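Local coordinates for catalase (Bacillus pumilus, PDB 4QOR) that catalyses the breakdown of hydrogen peroxide to water and oxygen, and here binds 2-chlorophenol in an enclosed, largely apolar pocket, at the 2-chlorophenol site. Residues are numbered along the deposited sequence; one frame, centred on the assembly and turned at random.

The 2-chlorophenol site. Residues 109-110, 136, 150, 164, 178, 181-182. With 2CH (2-chlorophenol), chain B.
Of the 262 Å² surface of 2-chlorophenol, the protein hides 253 Å², so the molecule is buried in a pocket, possibly part of a channel serving the haem. Two leucine methyls sandwich its hydroxyl-bearing end: CD2 of Leu150 sits over one face, 3.5 Å from C1, and CD2 of Leu181 over the other, 3.3 Å from C1. Branched aliphatic tips suit a flat ring, pressing on it without demanding polar partners. Tyr164 offers a flat face to the C4-C5 edge, its ring and that of 2-chlorophenol 58° apart. CG takes the crowded position between backbone N and carbonyl carbon (chi1 56°). Beyond CB, CD1 lies 4.0 Å from CL8, CE1 faces CL8 and C5, CZ comes within 3.6 Å of C5, and OH finishes 3.7 Å from C5. An alanine here removes the ring, and the hold on C5 and the chlorine would probably loosen. Phe182 reaches the C5 rim from the Leu181 side, opposite Tyr164, its CZ 3.7 Å from C5. Arg109 serves doubly: CD packs over one Phe182 face, toward its rim, while NH1 hydrogen-bonds Leu181 O. No N or O of the residues named here lies within bonding reach of the phenol hydroxyl; Asp110 OD1 and Arg109 O border the ring, so binding is likely to rest mainly on shape and apolar packing. Apolar surfaces suit the chlorine, which meets CD2 of Leu178 at 3.6 Å and CE2 of Phe136 at 4.1 Å.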
ATOM      1  N   ARG A 109     -10.952 -11.291  29.260  1.00 22.49           N
ATOM      2  CA  ARG A 109     -11.175 -12.698  28.890  1.00 24.41           C
ATOM      3  C   ARG A 109     -10.890 -12.939  27.392  1.00 22.55           C
ATOM      4  O   ARG A 109     -11.310 -12.160  26.552  1.00 23.26           O
ATOM      5  CB  ARG A 109     -12.622 -13.085  29.226  1.00 25.06           C
ATOM      6  CG  ARG A 109     -12.950 -14.556  29.022  1.00 25.51           C
ATOM      7  CD  ARG A 109     -14.313 -14.931  29.597  1.00 27.33           C
ATOM      8  NE  ARG A 109     -14.476 -14.507  30.996  1.00 27.39           N
ATOM      9  CZ  ARG A 109     -13.937 -15.106  32.049  1.00 27.36           C
ATOM     10  NH1 ARG A 109     -13.261 -16.247  31.930  1.00 29.92           N
ATOM     11  NH2 ARG A 109     -14.131 -14.606  33.247  1.00 27.94           N
ATOM     12  N   ASP A 110     -10.210 -14.031  27.086  1.00 22.17           N
ATOM     13  CA  ASP A 110      -9.815 -14.363  25.719  1.00 21.39           C
ATOM     14  C   ASP A 110      -8.946 -15.582  25.845  1.00 20.50           C
ATOM     15  O   ASP A 110      -8.174 -15.671  26.789  1.00 20.79           O
ATOM     16  CB  ASP A 110      -8.969 -13.206  25.093  1.00 20.18           C
ATOM     17  CG  ASP A 110      -9.645 -12.509  23.906  1.00 19.91           C
ATOM     18  OD1 ASP A 110     -10.747 -12.905  23.432  1.00 17.88           O
ATOM     19  OD2 ASP A 110      -9.053 -11.463  23.455  1.00 18.32           O
ATOM     20  N   PHE A 136     -13.543 -22.941  18.952  1.00 22.68           N
ATOM     21  CA  PHE A 136     -14.987 -22.663  18.996  1.00 23.04           C
ATOM     22  C   PHE A 136     -15.684 -23.260  17.768  1.00 21.52           C
ATOM     23  O   PHE A 136     -16.873 -23.547  17.804  1.00 22.30           O
ATOM     24  CB  PHE A 136     -15.282 -21.163  18.867  1.00 24.81           C
ATOM     25  CG  PHE A 136     -14.620 -20.281  19.872  1.00 25.99           C
ATOM     26  CD1 PHE A 136     -13.350 -19.767  19.630  1.00 25.87           C
ATOM     27  CD2 PHE A 136     -15.304 -19.894  20.998  1.00 25.37           C
ATOM     28  CE1 PHE A 136     -12.729 -18.911  20.527  1.00 26.71           C
ATOM     29  CE2 PHE A 136     -14.704 -19.051  21.919  1.00 27.06           C
ATOM     30  CZ  PHE A 136     -13.415 -18.544  21.680  1.00 27.29           C
ATOM     31  N   LEU A 150     -17.550 -11.418  17.896  1.00 20.76           N
ATOM     32  CA  LEU A 150     -16.764 -11.157  19.118  1.00 20.05           C
ATOM     33  C   LEU A 150     -16.200  -9.774  19.168  1.00 20.10           C
ATOM     34  O   LEU A 150     -16.074  -9.173  20.256  1.00 21.04           O
ATOM     35  CB  LEU A 150     -15.628 -12.167  19.228  1.00 20.59           C
ATOM     36  CG  LEU A 150     -16.071 -13.605  19.550  1.00 21.23           C
ATOM     37  CD1 LEU A 150     -14.979 -14.577  19.221  1.00 20.07           C
ATOM     38  CD2 LEU A 150     -16.384 -13.692  21.016  1.00 22.39           C
ATOM     39  N   TYR A 164     -21.951 -11.951  20.261  1.00 21.73           N
ATOM     40  CA  TYR A 164     -21.201 -13.180  20.123  1.00 21.18           C
ATOM     41  C   TYR A 164     -21.953 -14.349  20.712  1.00 21.93           C
ATOM     42  O   TYR A 164     -21.818 -15.479  20.185  1.00 21.37           O
ATOM     43  CB  TYR A 164     -19.822 -13.098  20.728  1.00 21.78           C
ATOM     44  CG  TYR A 164     -19.652 -12.705  22.163  1.00 22.04           C
ATOM     45  CD1 TYR A 164     -19.843 -13.610  23.178  1.00 23.80           C
ATOM     46  CD2 TYR A 164     -19.136 -11.464  22.484  1.00 22.95           C
ATOM     47  CE1 TYR A 164     -19.580 -13.284  24.494  1.00 24.38           C
ATOM     48  CE2 TYR A 164     -18.866 -11.120  23.793  1.00 24.85           C
ATOM     49  CZ  TYR A 164     -19.083 -12.041  24.797  1.00 27.29           C
ATOM     50  OH  TYR A 164     -18.836 -11.677  26.093  1.00 30.53           O
ATOM     51  N   LEU A 178     -16.337 -22.940  25.025  1.00 23.93           N
ATOM     52  CA  LEU A 178     -16.902 -22.016  26.023  1.00 24.46           C
ATOM     53  C   LEU A 178     -16.819 -22.545  27.460  1.00 24.82           C
ATOM     54  O   LEU A 178     -16.561 -21.806  28.413  1.00 26.03           O
ATOM     55  CB  LEU A 178     -18.332 -21.692  25.656  1.00 25.73           C
ATOM     56  CG  LEU A 178     -18.450 -21.029  24.271  1.00 28.30           C
ATOM     57  CD1 LEU A 178     -19.880 -20.991  23.829  1.00 31.73           C
ATOM     58  CD2 LEU A 178     -17.921 -19.605  24.281  1.00 29.94           C
ATOM     59  N   LEU A 181     -13.277 -21.601  28.289  1.00 23.62           N
ATOM     60  CA  LEU A 181     -12.979 -20.147  28.260  1.00 25.70           C
ATOM     61  C   LEU A 181     -13.662 -19.390  29.408  1.00 26.34           C
ATOM     62  O   LEU A 181     -13.176 -18.351  29.838  1.00 24.38           O
ATOM     63  CB  LEU A 181     -13.424 -19.559  26.936  1.00 26.33           C
ATOM     64  CG  LEU A 181     -13.177 -18.066  26.689  1.00 27.53           C
ATOM     65  CD1 LEU A 181     -11.708 -17.740  26.588  1.00 28.10           C
ATOM     66  CD2 LEU A 181     -13.921 -17.634  25.448  1.00 27.17           C
ATOM     67  N   PHE A 182     -14.785 -19.921  29.903  1.00 25.95           N
ATOM     68  CA  PHE A 182     -15.464 -19.310  30.995  1.00 26.51           C
ATOM     69  C   PHE A 182     -15.103 -19.892  32.350  1.00 26.35           C
ATOM     70  O   PHE A 182     -15.641 -19.438  33.395  1.00 27.63           O
ATOM     71  CB  PHE A 182     -16.965 -19.279  30.711  1.00 28.30           C
ATOM     72  CG  PHE A 182     -17.352 -18.140  29.820  1.00 28.08           C
ATOM     73  CD1 PHE A 182     -17.519 -16.878  30.355  1.00 30.34           C
ATOM     74  CD2 PHE A 182     -17.452 -18.311  28.467  1.00 28.32           C
ATOM     75  CE1 PHE A 182     -17.808 -15.806  29.536  1.00 29.98           C
ATOM     76  CE2 PHE A 182     -17.751 -17.243  27.640  1.00 28.66           C
ATOM     77  CZ  PHE A 182     -17.956 -15.995  28.180  1.00 29.31           C
TER
HETATM   78  C1  2CH B 503     -14.572 -14.859  23.763  1.00 37.92           C
HETATM   79  C2  2CH B 503     -13.636 -13.918  24.134  1.00 35.36           C
HETATM   80  C3  2CH B 503     -13.983 -13.092  25.190  1.00 36.07           C
HETATM   81  C4  2CH B 503     -15.215 -13.170  25.859  1.00 37.31           C
HETATM   82  C5  2CH B 503     -16.166 -14.109  25.510  1.00 36.23           C
HETATM   83  C6  2CH B 503     -15.856 -14.947  24.467  1.00 38.56           C
HETATM   84  O   2CH B 503     -14.400 -15.760  22.767  1.00 38.45           O
HETATM   85 CL8  2CH B 503     -16.933 -16.221  23.794  1.00 45.51          CL